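Local atomic coordinates of myosin-4 (Saccharomyces cerevisiae, PDB entry 3MMI), a protein that works as a type V myosin motor that, recruited through its partner SHE3, carries ASH1 and other mRNAs into the yeast bud. Residues 211-216 with 260-265. Residues are numbered along the deposited sequence; the frame is centred on the assembly and turned at random.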
ATOM      1  N   MET A 211       6.987  -7.480  -7.420  1.00 26.39           N
ATOM      2  CA  MET A 211       6.062  -6.416  -7.138  1.00 26.53           C
ATOM      3  C   MET A 211       4.621  -6.903  -6.909  1.00 27.47           C
ATOM      4  O   MET A 211       3.803  -6.257  -6.232  1.00 29.28           O
ATOM      5  CB  MET A 211       6.167  -5.386  -8.249  1.00 26.51           C
ATOM      6  CG  MET A 211       5.513  -4.044  -7.966  1.00 36.28           C
ATOM      7  SD  MET A 211       6.108  -3.062  -6.515  1.00 41.71           S
ATOM      8  CE  MET A 211       7.842  -3.268  -6.638  1.00 41.96           C
ATOM      9  N   HIS A 212       4.271  -8.032  -7.534  1.00 29.40           N
ATOM     10  CA  HIS A 212       2.930  -8.655  -7.419  1.00 28.49           C
ATOM     11  C   HIS A 212       2.662  -9.078  -5.984  1.00 25.41           C
ATOM     12  O   HIS A 212       1.664  -8.730  -5.372  1.00 24.08           O
ATOM     13  CB  HIS A 212       2.945  -9.904  -8.276  1.00 30.99           C
ATOM     14  CG  HIS A 212       1.601 -10.448  -8.623  1.00 31.95           C
ATOM     15  ND1 HIS A 212       1.258 -10.756  -9.922  1.00 36.01           N
ATOM     16  CD2 HIS A 212       0.561 -10.859  -7.846  1.00 35.11           C
ATOM     17  CE1 HIS A 212       0.068 -11.339  -9.933  1.00 36.78           C
ATOM     18  NE2 HIS A 212      -0.388 -11.399  -8.688  1.00 34.90           N
ATOM     19  N   THR A 213       3.636  -9.762  -5.423  1.00 26.38           N
ATOM     20  CA  THR A 213       3.615 -10.101  -4.005  1.00 27.48           C
ATOM     21  C   THR A 213       3.693  -8.895  -3.096  1.00 27.21           C
ATOM     22  O   THR A 213       2.976  -8.828  -2.086  1.00 28.08           O
ATOM     23  CB  THR A 213       4.772 -11.119  -3.576  1.00 30.01           C
ATOM     24  OG1 THR A 213       6.076 -10.510  -3.780  1.00 40.61           O
ATOM     25  CG2 THR A 213       4.716 -12.313  -4.446  1.00 25.27           C
ATOM     26  N   LYS A 214       4.499  -7.893  -3.442  1.00 25.73           N
ATOM     27  CA  LYS A 214       4.471  -6.655  -2.602  1.00 24.73           C
ATOM     28  C   LYS A 214       3.056  -6.022  -2.588  1.00 22.33           C
ATOM     29  O   LYS A 214       2.549  -5.621  -1.543  1.00 21.75           O
ATOM     30  CB  LYS A 214       5.591  -5.659  -3.019  1.00 23.00           C
ATOM     31  CG  LYS A 214       5.430  -4.345  -2.485  1.00 25.68           C
ATOM     32  CD  LYS A 214       6.669  -3.473  -2.588  1.00 26.62           C
ATOM     33  CE  LYS A 214       6.834  -2.672  -1.285  1.00 23.82           C
ATOM     34  NZ  LYS A 214       5.761  -1.791  -1.066  1.00 25.56           N
ATOM     35  N   ILE A 215       2.457  -5.879  -3.777  1.00 22.93           N
ATOM     36  CA  ILE A 215       1.098  -5.303  -3.898  1.00 19.82           C
ATOM     37  C   ILE A 215       0.099  -6.061  -2.974  1.00 18.71           C
ATOM     38  O   ILE A 215      -0.756  -5.444  -2.306  1.00 18.07           O
ATOM     39  CB  ILE A 215       0.605  -5.224  -5.343  1.00 19.44           C
ATOM     40  CG1 ILE A 215       1.388  -4.162  -6.121  1.00 22.65           C
ATOM     41  CG2 ILE A 215      -0.918  -4.798  -5.323  1.00 21.93           C
ATOM     42  CD1 ILE A 215       1.379  -4.194  -7.513  1.00 19.90           C
ATOM     43  N   PHE A 216       0.226  -7.371  -2.908  1.00 15.76           N
ATOM     44  CA  PHE A 216      -0.693  -8.123  -2.099  1.00 20.48           C
ATOM     45  C   PHE A 216      -0.428  -7.917  -0.577  1.00 24.06           C
ATOM     46  O   PHE A 216      -1.359  -7.893   0.200  1.00 21.52           O
ATOM     47  CB  PHE A 216      -0.640  -9.643  -2.410  1.00 19.56           C
ATOM     48  CG  PHE A 216      -1.375 -10.067  -3.722  1.00 25.44           C
ATOM     49  CD1 PHE A 216      -2.363  -9.259  -4.336  1.00 26.43           C
ATOM     50  CD2 PHE A 216      -1.079 -11.287  -4.310  1.00 29.81           C
ATOM     51  CE1 PHE A 216      -3.039  -9.678  -5.522  1.00 28.20           C
ATOM     52  CE2 PHE A 216      -1.740 -11.700  -5.510  1.00 28.64           C
ATOM     53  CZ  PHE A 216      -2.720 -10.879  -6.095  1.00 23.35           C
ATOM     54  N   ARG A 260      -0.045 -17.831  -1.694  1.00 49.88           N
ATOM     55  CA  ARG A 260       0.394 -16.774  -2.655  1.00 48.79           C
ATOM     56  C   ARG A 260       1.584 -15.956  -2.209  1.00 50.52           C
ATOM     57  O   ARG A 260       2.389 -15.461  -3.019  1.00 51.85           O
ATOM     58  CB  ARG A 260      -0.746 -15.821  -2.957  1.00 47.68           C
ATOM     59  CG  ARG A 260      -1.944 -16.558  -3.346  1.00 45.97           C
ATOM     60  CD  ARG A 260      -2.897 -15.617  -3.908  1.00 50.56           C
ATOM     61  NE  ARG A 260      -3.143 -15.864  -5.330  1.00 54.36           N
ATOM     62  CZ  ARG A 260      -4.077 -16.718  -5.754  1.00 53.38           C
ATOM     63  NH1 ARG A 260      -4.837 -17.362  -4.835  1.00 39.75           N
ATOM     64  NH2 ARG A 260      -4.262 -16.889  -7.080  1.00 43.87           N
ATOM     65  N   ILE A 261       1.663 -15.724  -0.914  1.00 50.54           N
ATOM     66  CA  ILE A 261       2.689 -14.835  -0.482  1.00 48.02           C
ATOM     67  C   ILE A 261       3.288 -15.561   0.742  1.00 47.77           C
ATOM     68  O   ILE A 261       2.724 -16.509   1.266  1.00 42.28           O
ATOM     69  CB  ILE A 261       2.129 -13.349  -0.247  1.00 48.21           C
ATOM     70  CG1 ILE A 261       1.620 -13.154   1.189  1.00 49.43           C
ATOM     71  CG2 ILE A 261       0.980 -13.036  -1.199  1.00 42.84           C
ATOM     72  CD1 ILE A 261       0.632 -11.965   1.320  1.00 51.15           C
ATOM     73  N   GLU A 262       4.414 -15.025   1.166  1.00 50.40           N
ATOM     74  CA  GLU A 262       5.280 -15.561   2.189  1.00 54.24           C
ATOM     75  C   GLU A 262       4.514 -15.894   3.502  1.00 53.87           C
ATOM     76  O   GLU A 262       4.455 -17.049   3.913  1.00 53.60           O
ATOM     77  CB  GLU A 262       6.310 -14.443   2.488  1.00 58.46           C
ATOM     78  CG  GLU A 262       5.599 -12.956   2.579  1.00 61.06           C
ATOM     79  CD  GLU A 262       5.952 -12.080   1.390  1.00 70.11           C
ATOM     80  OE1 GLU A 262       5.659 -12.490   0.238  1.00 72.48           O
ATOM     81  OE2 GLU A 262       6.538 -10.971   1.603  1.00 75.09           O
ATOM     82  N   ASP A 263       3.980 -14.865   4.164  1.00 50.95           N
ATOM     83  CA  ASP A 263       3.486 -14.935   5.540  1.00 49.01           C
ATOM     84  C   ASP A 263       2.633 -13.644   5.554  1.00 42.52           C
ATOM     85  O   ASP A 263       3.170 -12.568   5.520  1.00 40.62           O
ATOM     86  CB  ASP A 263       4.726 -14.854   6.501  1.00 52.56           C
ATOM     87  CG  ASP A 263       4.418 -15.259   7.986  1.00 58.20           C
ATOM     88  OD1 ASP A 263       3.225 -15.680   8.333  1.00 52.48           O
ATOM     89  OD2 ASP A 263       5.423 -15.093   8.801  1.00 56.69           O
ATOM     90  N   VAL A 264       1.319 -13.783   5.511  1.00 37.81           N
ATOM     91  CA  VAL A 264       0.459 -12.642   5.374  1.00 38.51           C
ATOM     92  C   VAL A 264       0.126 -11.915   6.682  1.00 35.58           C
ATOM     93  O   VAL A 264      -0.254 -10.738   6.642  1.00 33.99           O
ATOM     94  CB  VAL A 264      -0.910 -13.001   4.779  1.00 39.80           C
ATOM     95  CG1 VAL A 264      -0.793 -13.416   3.411  1.00 43.97           C
ATOM     96  CG2 VAL A 264      -1.549 -14.080   5.637  1.00 45.80           C
ATOM     97  N   ARG A 265       0.238 -12.618   7.803  1.00 32.59           N
ATOM     98  CA  ARG A 265      -0.291 -12.100   9.083  1.00 33.55           C
ATOM     99  C   ARG A 265       0.452 -10.868   9.678  1.00 32.58           C
ATOM    100  O   ARG A 265      -0.189  -9.994  10.219  1.00 32.82           O
ATOM    101  CB  ARG A 265      -0.445 -13.214  10.104  1.00 31.51           C
ATOM    102  CG  ARG A 265      -1.614 -14.174   9.802  1.00 34.52           C
TER
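Phe216 and Ile261 make the apolar heart of this contact. The methyl CG2 of Ile261 comes up to the edge of the Phe216 ring, close to the ring plane, and lies 4.0 Å from Phe216 CB and 4.1 Å from Phe216 CD2. It therefore fits where the ring leaves its stem and does not lie over the aromatic face. On Phe216 the ring is swung anti to the carbonyl carbon; chi1 -77° sends it back along the helix, and CD2 then lies at the edge of the His212 imidazole, in its plane.

Farther out on the same ring, Arg260 passes obliquely, its CD 4.4 Å from Phe216 CE2. One turn back, Thr213 faces the loop with carbon: its CG2 looks at the Arg260 carbonyl O across 4.2 Å, and no hydrogen bond spans the two segments. Thr213 OG1, placed between the backbone N and carbonyl carbon (chi1 64°), instead bonds weakly to Ser210 O within its own helix. Glu262 bends at chi2 and brings its carboxylate near the threonine, but this exposed side chain is poorly ordered and its position should be read loosely.

All this lies in the globular tail (dilute domain) of this myosin, which has no strands. The loop linking helix 240-257 to helix 269-279 runs past the early part of helix 209-234, where Ile261 also reaches Asn217 and Leu220. Trp256 of helix 240-257 meets Phe216 edge-to-face and Arg260 through a cation-pi contact. Phe216 thus lies between that helix, which also offers Phe257, and Asp199 and Leu202 of helix 185-204.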